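Local coordinates for AB hydrolase-1 domain-containing protein (Parabacteroides distasonis, PDB 4Q34) that is probably an esterase of the alpha/beta hydrolase family, cleaving ester bonds in a substrate that is not yet known, at residues A15-T19 with H30-A34; P89-N93 with T145-T150; S157-A161 with N184-T189; Y246-P251 with W262-L266. Residue numbers count along the deposited sequence, not the author numbering.

Contact 1 of 4, residues A15-T19 with H30-A34; sequences AVGGT and HGDHA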
loop_
_atom_site.group_PDB
_atom_site.type_symbol
_atom_site.label_atom_id
_atom_site.label_comp_id
_atom_site.label_asym_id
_atom_site.label_seq_id
_atom_site.Cartn_x
_atom_site.Cartn_y
_atom_site.Cartn_z
ATOM N N ALA A 15 -6.889 -8.720 1.534
ATOM C CA ALA A 15 -7.773 -8.188 0.527
ATOM C C ALA A 15 -9.205 -8.488 0.966
ATOM O O ALA A 15 -9.458 -9.503 1.621
ATOM C CB ALA A 15 -7.532 -8.837 -0.824
ATOM N N VAL A 16 -10.136 -7.603 0.614
ATOM C CA VAL A 16 -11.530 -7.791 1.013
ATOM C C VAL A 16 -12.438 -7.382 -0.110
ATOM O O VAL A 16 -12.172 -6.399 -0.811
ATOM C CB VAL A 16 -11.877 -7.032 2.328
ATOM C CG1 VAL A 16 -11.845 -5.509 2.148
ATOM C CG2 VAL A 16 -13.199 -7.500 2.944
ATOM N N GLY A 17 -13.532 -8.133 -0.284
ATOM C CA GLY A 17 -14.450 -7.863 -1.369
ATOM C C GLY A 17 -13.874 -8.214 -2.739
ATOM O O GLY A 17 -12.966 -9.042 -2.878
ATOM N N GLY A 18 -14.408 -7.547 -3.747
ATOM C CA GLY A 18 -14.013 -7.790 -5.122
ATOM C C GLY A 18 -14.921 -8.713 -5.865
ATOM O O GLY A 18 -15.920 -9.163 -5.325
ATOM N N THR A 19 -14.567 -8.944 -7.117
ATOM C CA THR A 19 -15.310 -9.855 -7.983
ATOM C C THR A 19 -14.337 -10.759 -8.683
ATOM O O THR A 19 -13.124 -10.710 -8.430
ATOM C CB THR A 19 -16.195 -9.060 -8.980
ATOM O OG1 THR A 19 -17.153 -9.957 -9.604
ATOM C CG2 THR A 19 -15.333 -8.392 -10.039
ATOM N N HIS A 30 -9.304 -12.410 -10.449
ATOM C CA HIS A 30 -9.721 -11.806 -9.206
ATOM C C HIS A 30 -9.266 -10.358 -9.095
ATOM O O HIS A 30 -8.075 -10.090 -8.918
ATOM C CB HIS A 30 -9.131 -12.567 -8.030
ATOM C CG HIS A 30 -9.651 -13.954 -7.874
ATOM N ND1 HIS A 30 -9.374 -14.951 -8.778
ATOM C CD2 HIS A 30 -10.427 -14.518 -6.914
ATOM C CE1 HIS A 30 -9.970 -16.074 -8.393
ATOM N NE2 HIS A 30 -10.629 -15.832 -7.270
ATOM N N GLY A 31 -10.220 -9.440 -9.145
ATOM C CA GLY A 31 -9.936 -7.995 -9.041
ATOM C C GLY A 31 -11.001 -7.203 -8.323
ATOM O O GLY A 31 -12.027 -7.732 -7.895
ATOM N N ASP A 32 -10.791 -5.898 -8.235
ATOM C CA ASP A 32 -11.755 -4.972 -7.632
ATOM C C ASP A 32 -11.982 -5.092 -6.087
ATOM O O ASP A 32 -12.924 -4.532 -5.549
ATOM C CB ASP A 32 -13.093 -4.965 -8.408
ATOM C CG ASP A 32 -13.010 -4.180 -9.735
ATOM O OD1 ASP A 32 -11.964 -3.519 -10.022
ATOM O OD2 ASP A 32 -14.011 -4.247 -10.497
ATOM N N HIS A 33 -11.086 -5.796 -5.400
ATOM C CA HIS A 33 -11.065 -5.867 -3.932
ATOM C C HIS A 33 -10.465 -4.579 -3.415
ATOM O O HIS A 33 -9.801 -3.818 -4.154
ATOM C CB HIS A 33 -10.190 -7.038 -3.482
ATOM C CG HIS A 33 -8.869 -7.065 -4.190
ATOM N ND1 HIS A 33 -8.719 -7.637 -5.433
ATOM C CD2 HIS A 33 -7.670 -6.490 -3.896
ATOM C CE1 HIS A 33 -7.478 -7.450 -5.853
ATOM N NE2 HIS A 33 -6.823 -6.762 -4.936
ATOM N N ALA A 34 -10.643 -4.334 -2.128
ATOM C CA ALA A 34 -9.856 -3.324 -1.419
ATOM C C ALA A 34 -8.699 -4.042 -0.750
ATOM O O ALA A 34 -8.786 -5.273 -0.490
ATOM C CB ALA A 34 -10.709 -2.628 -0.359
#
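Residues 15-19 and 30-34 face each other across an antiparallel hairpin near the N-terminus, at the edge of the alpha/beta hydrolase sheet. Two hydrogen-bonded pairs frame the contact. Val16 N donates to Ala34 O and Ala34 N to Val16 O, each at 2.9 Å; at the other end Thr19 N donates to Gly31 O at 2.9 Å and Gly31 N to Thr19 O at 3.2 Å. Between these pairs regular pairing lapses. Gly17 and Gly18 adopt positive phi, and the chains draw so close that Gly18 CA lies 3.7 Å from His33 CA. A beta-carbon on Gly18 would clash with Gly31 O and His33 N, so glycine is needed there. Val16 and Ala34 share one face, with Val16 CG1 4.0 Å from Ala34 CB, and their small apolar side chains pack on helix 153-167. Asp32 turns its carboxylate to Arg90 and Thr98. The hairpin also belongs to the dimer interface: Arg142 of the second subunit bonds to Thr19 O, Gly31 O and His33 ND1, while His30 ND1 meets Glu109 of that subunit. On the His33 side, Ala15 CB rests obliquely against the imidazole, 3.9 Å from His33 CD2.

Contact 2 of 4, residues P89-N93 with T145-T150; sequences PRRGN and TPTIGT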
loop_
_atom_site.group_PDB
_atom_site.type_symbol
_atom_site.label_atom_id
_atom_site.label_comp_id
_atom_site.label_asym_id
_atom_site.label_seq_id
_atom_site.Cartn_x
_atom_site.Cartn_y
_atom_site.Cartn_z
ATOM N N PRO A 89 -10.823 -0.275 -3.880
ATOM C CA PRO A 89 -10.692 -0.907 -5.215
ATOM C C PRO A 89 -10.067 0.031 -6.239
ATOM O O PRO A 89 -10.432 1.205 -6.328
ATOM C CB PRO A 89 -12.136 -1.228 -5.575
ATOM C CG PRO A 89 -12.771 -1.490 -4.261
ATOM C CD PRO A 89 -12.212 -0.347 -3.429
ATOM N N ARG A 90 -9.156 -0.538 -7.024
ATOM C CA ARG A 90 -8.479 0.133 -8.149
ATOM C C ARG A 90 -7.475 1.206 -7.747
ATOM O O ARG A 90 -7.080 1.992 -8.574
ATOM C CB ARG A 90 -9.503 0.722 -9.125
ATOM C CG ARG A 90 -10.536 -0.295 -9.549
ATOM C CD ARG A 90 -11.701 0.321 -10.326
ATOM N NE ARG A 90 -12.623 -0.737 -10.735
ATOM C CZ ARG A 90 -13.827 -0.543 -11.287
ATOM N NH1 ARG A 90 -14.284 0.694 -11.509
ATOM N NH2 ARG A 90 -14.565 -1.600 -11.648
ATOM N N ARG A 91 -7.087 1.237 -6.476
ATOM C CA ARG A 91 -6.203 2.264 -5.949
ATOM C C ARG A 91 -5.010 1.654 -5.196
ATOM O O ARG A 91 -5.169 0.798 -4.284
ATOM C CB ARG A 91 -6.976 3.186 -5.028
ATOM C CG ARG A 91 -6.271 4.485 -4.709
ATOM C CD ARG A 91 -6.193 5.455 -5.893
ATOM N NE ARG A 91 -7.490 5.911 -6.393
ATOM C CZ ARG A 91 -8.311 6.787 -5.801
ATOM N NH1 ARG A 91 -8.054 7.317 -4.590
ATOM N NH2 ARG A 91 -9.448 7.108 -6.408
ATOM N N GLY A 92 -3.814 2.112 -5.513
ATOM C CA GLY A 92 -2.608 1.727 -4.742
ATOM C C GLY A 92 -2.388 0.221 -4.712
ATOM O O GLY A 92 -2.383 -0.391 -5.749
ATOM N N ASN A 93 -2.247 -0.352 -3.501
ATOM C CA ASN A 93 -2.058 -1.797 -3.343
ATOM C C ASN A 93 -3.246 -2.627 -3.851
ATOM O O ASN A 93 -3.119 -3.837 -4.083
ATOM C CB ASN A 93 -1.838 -2.113 -1.877
ATOM C CG ASN A 93 -0.484 -1.633 -1.354
ATOM O OD1 ASN A 93 0.425 -1.315 -2.103
ATOM N ND2 ASN A 93 -0.346 -1.630 -0.028
ATOM N N THR A 145 -1.697 8.651 -5.943
ATOM C CA THR A 145 -1.552 7.410 -6.724
ATOM C C THR A 145 -2.785 7.317 -7.638
ATOM O O THR A 145 -3.853 7.764 -7.257
ATOM C CB THR A 145 -1.354 6.188 -5.780
ATOM O OG1 THR A 145 -0.704 5.138 -6.470
ATOM C CG2 THR A 145 -2.616 5.682 -5.192
ATOM N N PRO A 146 -2.654 6.712 -8.845
ATOM C CA PRO A 146 -3.731 6.725 -9.812
ATOM C C PRO A 146 -4.787 5.639 -9.603
ATOM O O PRO A 146 -4.555 4.661 -8.893
ATOM C CB PRO A 146 -3.001 6.560 -11.148
ATOM C CG PRO A 146 -1.795 5.724 -10.767
ATOM C CD PRO A 146 -1.385 6.233 -9.434
ATOM N N THR A 147 -5.962 5.862 -10.173
ATOM C CA THR A 147 -7.029 4.878 -10.231
ATOM C C THR A 147 -6.818 3.988 -11.428
ATOM O O THR A 147 -6.763 4.454 -12.576
ATOM C CB THR A 147 -8.387 5.592 -10.295
ATOM O OG1 THR A 147 -8.547 6.370 -9.088
ATOM C CG2 THR A 147 -9.540 4.633 -10.474
ATOM N N ILE A 148 -6.755 2.686 -11.173
ATOM C CA ILE A 148 -6.471 1.716 -12.224
ATOM C C ILE A 148 -7.800 1.190 -12.758
ATOM O O ILE A 148 -8.206 0.030 -12.554
ATOM C CB ILE A 148 -5.526 0.584 -11.736
ATOM C CG1 ILE A 148 -4.356 1.145 -10.897
ATOM C CG2 ILE A 148 -4.998 -0.209 -12.913
ATOM C CD1 ILE A 148 -3.602 2.298 -11.532
ATOM N N GLY A 149 -8.497 2.076 -13.441
ATOM C CA GLY A 149 -9.849 1.840 -13.906
ATOM C C GLY A 149 -10.629 3.137 -13.841
ATOM O O GLY A 149 -10.038 4.232 -13.920
ATOM N N THR A 150 -11.953 3.013 -13.716
ATOM C CA THR A 150 -12.870 4.154 -13.651
ATOM C C THR A 150 -13.385 4.328 -12.247
ATOM O O THR A 150 -13.406 3.379 -11.457
ATOM C CB THR A 150 -14.120 3.949 -14.553
ATOM O OG1 THR A 150 -14.831 2.750 -14.171
ATOM C CG2 THR A 150 -13.708 3.886 -15.979
HETATM O O HOH W 1 -2.590 3.337 -7.712
#
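Two arginines and a backbone amide tie these loops together. Ile148 N donates to Arg90 O at 2.7 Å, almost linearly, and the Arg90 side chain reaches on so that NH1 meets Thr150 O at 2.8 Å; its guanidinium also forms salt bridges with Asp32 and Glu99. Arg91 folds back over the other loop, where its NE and NH2 each donate to Thr147 OG1 at 2.9 Å, while NH1 is taken by the carbonyls of Gly54 and Gln57. A water binds Gly92 N at 2.8 Å, Thr145 OG1 at 2.9 Å and Pro146 O at 2.6 Å, filling the gap between the backbones. Packing is modest: Arg91 CD lies 3.7 Å from Thr145 CG2, and Arg90 CB 4.1 Å from Thr147 CG2. Ile148, the centre of an inverse gamma turn, touches Ile148 of the second subunit. Long arginines suit irregular loops because they can gather scattered carbonyls. The loop after strand 83-87 leaves the C-terminal edge of the parallel strands, the edge where alpha/beta hydrolases carry their functional loops.

Contact 3 of 4, residues S157-A161 with N184-T189; sequences SDAYA and NTLLKT
Build residues 157-161 inside helix 153-167, with the Ala161 N to Ser157 O bond at 2.9 Å; residues 184-189 carry on from helix 178-185, still turning (Leu187 N on Asn184 O, Lys188 N on Thr185 O; Lys188 phi/psi -124/-2) before Thr189 is extended at -150/150. Both chains advance in the same sense: Ser157 CA lies 4.7 Å from Thr185 CA, and Ala161 CA 5.5 Å from Thr189 CA. Such closeness requires small residues. Ala161 CB meets Lys188 CB and Ala161 N meets Thr185 CG2, each at 3.6 Å, and Ser157 CB lies 3.3 Å from Thr185 OG1. Lys188 takes m at chi1 and then runs t, t, t, so that NZ donates to Ser157 OG at 2.9 Å and makes a short salt bridge with Asp158 OD1 at 2.5 Å. The CA-to-CB bond of Asp158 points away, but chi1 m brings OD1 back. Ser157, chi1 p, accepts from the lysine while its hydroxyl bonds back to Phe153 O. Thr185 OG1, chi1 m, is satisfied by Val181 O, and Asn184 ND2 by Pro180 O. Thr189 OG1 bonds to Asp165 OD1 and Asn191 N, so all three hydroxyls are satisfied. The helices neighbour each other on one face of the sheet, joined through strand 170-175; helix 178-185 then leads to strand 192-198 in the beta-alpha-beta crossover that follows the nucleophile elbow of alpha/beta hydrolases.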
loop_
_atom_site.group_PDB
_atom_site.type_symbol
_atom_site.label_atom_id
_atom_site.label_comp_id
_atom_site.label_asym_id
_atom_site.label_seq_id
_atom_site.Cartn_x
_atom_site.Cartn_y
_atom_site.Cartn_z
ATOM N N SER A 157 -17.947 1.175 -2.670
ATOM C CA SER A 157 -18.745 0.965 -1.465
ATOM C C SER A 157 -19.027 -0.541 -1.259
ATOM O O SER A 157 -19.160 -1.016 -0.138
ATOM C CB SER A 157 -20.026 1.791 -1.507
ATOM O OG SER A 157 -20.867 1.430 -2.586
ATOM N N ASP A 158 -19.114 -1.318 -2.332
ATOM C CA ASP A 158 -19.237 -2.747 -2.113
ATOM C C ASP A 158 -18.079 -3.337 -1.295
ATOM O O ASP A 158 -18.274 -4.234 -0.492
ATOM C CB ASP A 158 -19.327 -3.533 -3.438
ATOM C CG ASP A 158 -20.717 -3.508 -4.075
ATOM O OD1 ASP A 158 -21.703 -3.096 -3.471
ATOM O OD2 ASP A 158 -20.792 -3.930 -5.247
ATOM N N ALA A 159 -16.875 -2.894 -1.558
ATOM C CA ALA A 159 -15.724 -3.451 -0.858
ATOM C C ALA A 159 -15.739 -2.983 0.592
ATOM O O ALA A 159 -15.452 -3.748 1.499
ATOM C CB ALA A 159 -14.452 -3.099 -1.551
ATOM N N TYR A 160 -16.102 -1.731 0.844
ATOM C CA TYR A 160 -16.171 -1.291 2.234
ATOM C C TYR A 160 -17.308 -1.989 3.002
ATOM O O TYR A 160 -17.122 -2.318 4.179
ATOM C CB TYR A 160 -16.303 0.212 2.360
ATOM C CG TYR A 160 -15.030 0.960 2.144
ATOM C CD1 TYR A 160 -14.105 1.122 3.191
ATOM C CD2 TYR A 160 -14.753 1.617 0.915
ATOM C CE1 TYR A 160 -12.935 1.839 3.030
ATOM C CE2 TYR A 160 -13.570 2.352 0.744
ATOM C CZ TYR A 160 -12.675 2.483 1.820
ATOM O OH TYR A 160 -11.493 3.200 1.675
ATOM N N ALA A 161 -18.428 -2.281 2.332
ATOM C CA ALA A 161 -19.485 -3.070 2.976
ATOM C C ALA A 161 -18.991 -4.469 3.354
ATOM O O ALA A 161 -19.311 -4.961 4.453
ATOM C CB ALA A 161 -20.699 -3.160 2.107
ATOM N N ASN A 184 -22.936 5.672 0.368
ATOM C CA ASN A 184 -23.335 4.458 -0.333
ATOM C C ASN A 184 -23.182 3.191 0.545
ATOM O O ASN A 184 -24.044 2.294 0.527
ATOM C CB ASN A 184 -22.545 4.313 -1.652
ATOM C CG ASN A 184 -23.142 5.123 -2.789
ATOM O OD1 ASN A 184 -24.111 4.709 -3.382
ATOM N ND2 ASN A 184 -22.609 6.300 -3.055
ATOM N N THR A 185 -22.082 3.125 1.274
ATOM C CA THR A 185 -21.759 1.948 2.067
ATOM C C THR A 185 -22.823 1.764 3.170
ATOM O O THR A 185 -23.185 0.613 3.511
ATOM C CB THR A 185 -20.368 2.065 2.665
ATOM O OG1 THR A 185 -19.416 2.360 1.649
ATOM C CG2 THR A 185 -19.954 0.761 3.356
ATOM N N LEU A 186 -23.342 2.863 3.724
ATOM C CA LEU A 186 -24.348 2.796 4.761
ATOM C C LEU A 186 -25.585 1.966 4.344
ATOM O O LEU A 186 -26.216 1.294 5.168
ATOM C CB LEU A 186 -24.746 4.222 5.212
ATOM C CG LEU A 186 -25.686 4.310 6.426
ATOM C CD1 LEU A 186 -24.964 3.873 7.694
ATOM C CD2 LEU A 186 -26.221 5.725 6.631
ATOM N N LEU A 187 -25.908 1.986 3.050
ATOM C CA LEU A 187 -27.074 1.342 2.505
ATOM C C LEU A 187 -26.829 -0.130 2.244
ATOM O O LEU A 187 -27.731 -0.831 1.777
ATOM C CB LEU A 187 -27.427 2.003 1.169
ATOM C CG LEU A 187 -27.625 3.530 1.243
ATOM C CD1 LEU A 187 -28.023 3.992 -0.148
ATOM C CD2 LEU A 187 -28.702 3.890 2.247
ATOM N N LYS A 188 -25.616 -0.607 2.550
ATOM C CA LYS A 188 -25.155 -1.951 2.179
ATOM C C LYS A 188 -24.682 -2.826 3.308
ATOM O O LYS A 188 -24.285 -3.959 3.065
ATOM C CB LYS A 188 -23.938 -1.836 1.243
ATOM C CG LYS A 188 -24.267 -1.184 -0.039
ATOM C CD LYS A 188 -23.057 -1.165 -0.944
ATOM C CE LYS A 188 -23.572 -0.657 -2.245
ATOM N NZ LYS A 188 -22.602 -0.717 -3.333
ATOM N N THR A 189 -24.686 -2.301 4.521
ATOM C CA THR A 189 -24.230 -3.050 5.675
ATOM C C THR A 189 -24.995 -2.566 6.890
ATOM O O THR A 189 -25.409 -1.409 6.936
ATOM C CB THR A 189 -22.714 -2.904 5.871
ATOM O OG1 THR A 189 -22.314 -3.666 7.019
ATOM C CG2 THR A 189 -22.305 -1.467 6.154
#

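Contact 4 of 4, residues Y246-P251 with W262-L266; sequences YGDNLP and WTRRL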
loop_
_atom_site.group_PDB
_atom_site.type_symbol
_atom_site.label_atom_id
_atom_site.label_comp_id
_atom_site.label_asym_id
_atom_site.label_seq_id
_atom_site.Cartn_x
_atom_site.Cartn_y
_atom_site.Cartn_z
ATOM N N TYR A 246 -15.300 20.728 8.138
ATOM C CA TYR A 246 -14.675 21.529 7.103
ATOM C C TYR A 246 -13.643 22.453 7.717
ATOM O O TYR A 246 -13.859 23.044 8.786
ATOM C CB TYR A 246 -15.700 22.369 6.270
ATOM C CG TYR A 246 -16.471 21.534 5.282
ATOM C CD1 TYR A 246 -15.985 21.306 4.010
ATOM C CD2 TYR A 246 -17.669 20.941 5.638
ATOM C CE1 TYR A 246 -16.675 20.482 3.116
ATOM C CE2 TYR A 246 -18.359 20.110 4.748
ATOM C CZ TYR A 246 -17.863 19.886 3.515
ATOM O OH TYR A 246 -18.552 19.062 2.644
ATOM N N GLY A 247 -12.541 22.620 7.008
ATOM C CA GLY A 247 -11.482 23.532 7.432
ATOM C C GLY A 247 -11.683 24.992 7.026
ATOM O O GLY A 247 -12.814 25.475 6.872
ATOM N N ASP A 248 -10.552 25.656 6.815
ATOM C CA ASP A 248 -10.494 27.132 6.736
ATOM C C ASP A 248 -10.154 27.578 5.328
ATOM O O ASP A 248 -10.008 26.767 4.419
ATOM C CB ASP A 248 -9.416 27.583 7.728
ATOM C CG ASP A 248 -9.650 28.966 8.281
ATOM O OD1 ASP A 248 -10.501 29.706 7.738
ATOM O OD2 ASP A 248 -8.952 29.299 9.272
ATOM N N ASN A 249 -10.012 28.897 5.132
ATOM C CA ASN A 249 -9.746 29.469 3.800
ATOM C C ASN A 249 -10.779 29.050 2.752
ATOM O O ASN A 249 -10.481 28.952 1.583
ATOM C CB ASN A 249 -8.311 29.183 3.358
ATOM C CG ASN A 249 -7.298 29.741 4.341
ATOM O OD1 ASN A 249 -6.598 28.995 5.063
ATOM N ND2 ASN A 249 -7.290 31.046 4.459
ATOM N N LEU A 250 -12.027 28.947 3.194
ATOM C CA LEU A 250 -13.136 28.807 2.275
ATOM C C LEU A 250 -13.397 30.183 1.691
ATOM O O LEU A 250 -13.731 31.070 2.426
ATOM C CB LEU A 250 -14.356 28.299 3.046
ATOM C CG LEU A 250 -14.186 26.904 3.682
ATOM C CD1 LEU A 250 -15.458 26.557 4.462
ATOM C CD2 LEU A 250 -13.886 25.824 2.672
ATOM N N PRO A 251 -13.271 30.351 0.375
ATOM C CA PRO A 251 -13.392 31.712 -0.139
ATOM C C PRO A 251 -14.861 32.225 -0.145
ATOM O O PRO A 251 -15.793 31.444 -0.241
ATOM C CB PRO A 251 -12.827 31.594 -1.558
ATOM C CG PRO A 251 -13.030 30.157 -1.923
ATOM C CD PRO A 251 -12.843 29.403 -0.659
ATOM N N TRP A 262 -15.669 24.155 -2.169
ATOM C CA TRP A 262 -15.674 23.772 -0.754
ATOM C C TRP A 262 -16.598 24.675 0.059
ATOM O O TRP A 262 -17.294 24.235 0.940
ATOM C CB TRP A 262 -14.253 23.717 -0.154
ATOM C CG TRP A 262 -13.371 22.795 -0.893
ATOM C CD1 TRP A 262 -12.263 23.120 -1.641
ATOM C CD2 TRP A 262 -13.516 21.368 -0.982
ATOM N NE1 TRP A 262 -11.715 21.985 -2.187
ATOM C CE2 TRP A 262 -12.455 20.893 -1.789
ATOM C CE3 TRP A 262 -14.436 20.444 -0.455
ATOM C CZ2 TRP A 262 -12.317 19.543 -2.124
ATOM C CZ3 TRP A 262 -14.263 19.067 -0.757
ATOM C CH2 TRP A 262 -13.213 18.644 -1.578
ATOM N N THR A 263 -16.603 25.966 -0.231
ATOM C CA THR A 263 -17.598 26.837 0.372
ATOM C C THR A 263 -19.022 26.397 0.129
ATOM O O THR A 263 -19.841 26.440 1.045
ATOM C CB THR A 263 -17.440 28.269 -0.196
ATOM O OG1 THR A 263 -16.062 28.637 -0.068
ATOM C CG2 THR A 263 -18.291 29.241 0.539
ATOM N N ARG A 264 -19.326 26.051 -1.121
ATOM C CA ARG A 264 -20.665 25.556 -1.488
ATOM C C ARG A 264 -20.997 24.272 -0.738
ATOM O O ARG A 264 -22.157 24.077 -0.324
ATOM C CB ARG A 264 -20.783 25.236 -2.984
ATOM C CG ARG A 264 -20.260 26.301 -3.935
ATOM C CD ARG A 264 -20.518 25.875 -5.379
ATOM N NE ARG A 264 -21.693 26.547 -5.889
ATOM C CZ ARG A 264 -21.675 27.632 -6.654
ATOM N NH1 ARG A 264 -20.529 28.169 -7.065
ATOM N NH2 ARG A 264 -22.818 28.175 -7.023
ATOM N N ARG A 265 -19.986 23.422 -0.548
ATOM C CA ARG A 265 -20.179 22.138 0.144
ATOM C C ARG A 265 -20.503 22.325 1.626
ATOM O O ARG A 265 -21.399 21.662 2.150
ATOM C CB ARG A 265 -18.979 21.222 -0.070
ATOM C CG ARG A 265 -19.086 20.630 -1.465
ATOM C CD ARG A 265 -17.780 20.027 -1.909
ATOM N NE ARG A 265 -18.018 19.329 -3.157
ATOM C CZ ARG A 265 -17.066 18.862 -3.932
ATOM N NH1 ARG A 265 -15.788 19.043 -3.631
ATOM N NH2 ARG A 265 -17.425 18.218 -5.033
ATOM N N LEU A 266 -19.821 23.265 2.287
ATOM C CA LEU A 266 -20.141 23.585 3.668
ATOM C C LEU A 266 -21.607 23.982 3.776
ATOM O O LEU A 266 -22.339 23.426 4.594
ATOM C CB LEU A 266 -19.219 24.673 4.224
ATOM C CG LEU A 266 -19.548 25.136 5.642
ATOM C CD1 LEU A 266 -19.614 23.987 6.613
ATOM C CD2 LEU A 266 -18.580 26.220 6.122
#
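This is a mainly apolar contact between a loop and the helix it leads into, within the beta-alpha-beta unit formed by strand 242-246, helix 257-277 and strand 283-287 of the alpha/beta hydrolase fold. Tyr246, at the end of the strand, points toward the helix, and its flat ring is a good filler between strand and helix: Leu266 CA lies over one face, Trp262 CE3 approaches the edge 4.2 Å from Tyr246 CE1, and Tyr246 CD2 is 3.7 Å from Leu266 CD1. The chain then bulges away through residues 247-249, a detour stabilised by Asn249 N bonding to Asp248 OD1 at 2.8 Å, and returns at Leu250. The branched end of this leucine wedges between two helix residues, with CD2 3.5 Å from Trp262 CB and CD1 3.6 Å from Leu266 CD2. At the outer end Thr263 OG1 donates to Pro251 O at 2.8 Å; its hydroxyl also lies 3.3 Å from Pro251 N, which has no hydrogen to offer. Larger polar groups look elsewhere: Tyr246 OH to Pro200 O, Trp262 NE1 to Arg115 O, and Arg265 to Glu225, while the Trp262 ring also meets that of His298. The chemistry implies a joint held chiefly by shape and hydrophobic burial, its single cross-segment hydrogen bond fixing the loop where it turns toward the helix start.

Contacts 1, 2 and 3 cluster around helix 153-167, whereas contact 4 lies across the chain, its centre about 34 Å from that of contact 1 and 27 Å from those of contacts 2 and 3. Pro89 and Ala159 unite the first three: Ala34 CB lies 4.1 Å from Pro89 CD, and Pro89 CG 3.6 Å from Ala159 CB. The Asp32-Arg90 salt bridge adds a charged tie between contacts 1 and 2. All four mix buried and more open residues. Contacts 1 and 2, rich in polar bonds, meet the second subunit; the others lie within one chain, contact 3 setting helix against helix, rimmed by a salt bridge, contact 4 a strand end and loop against a helix, largely apolar.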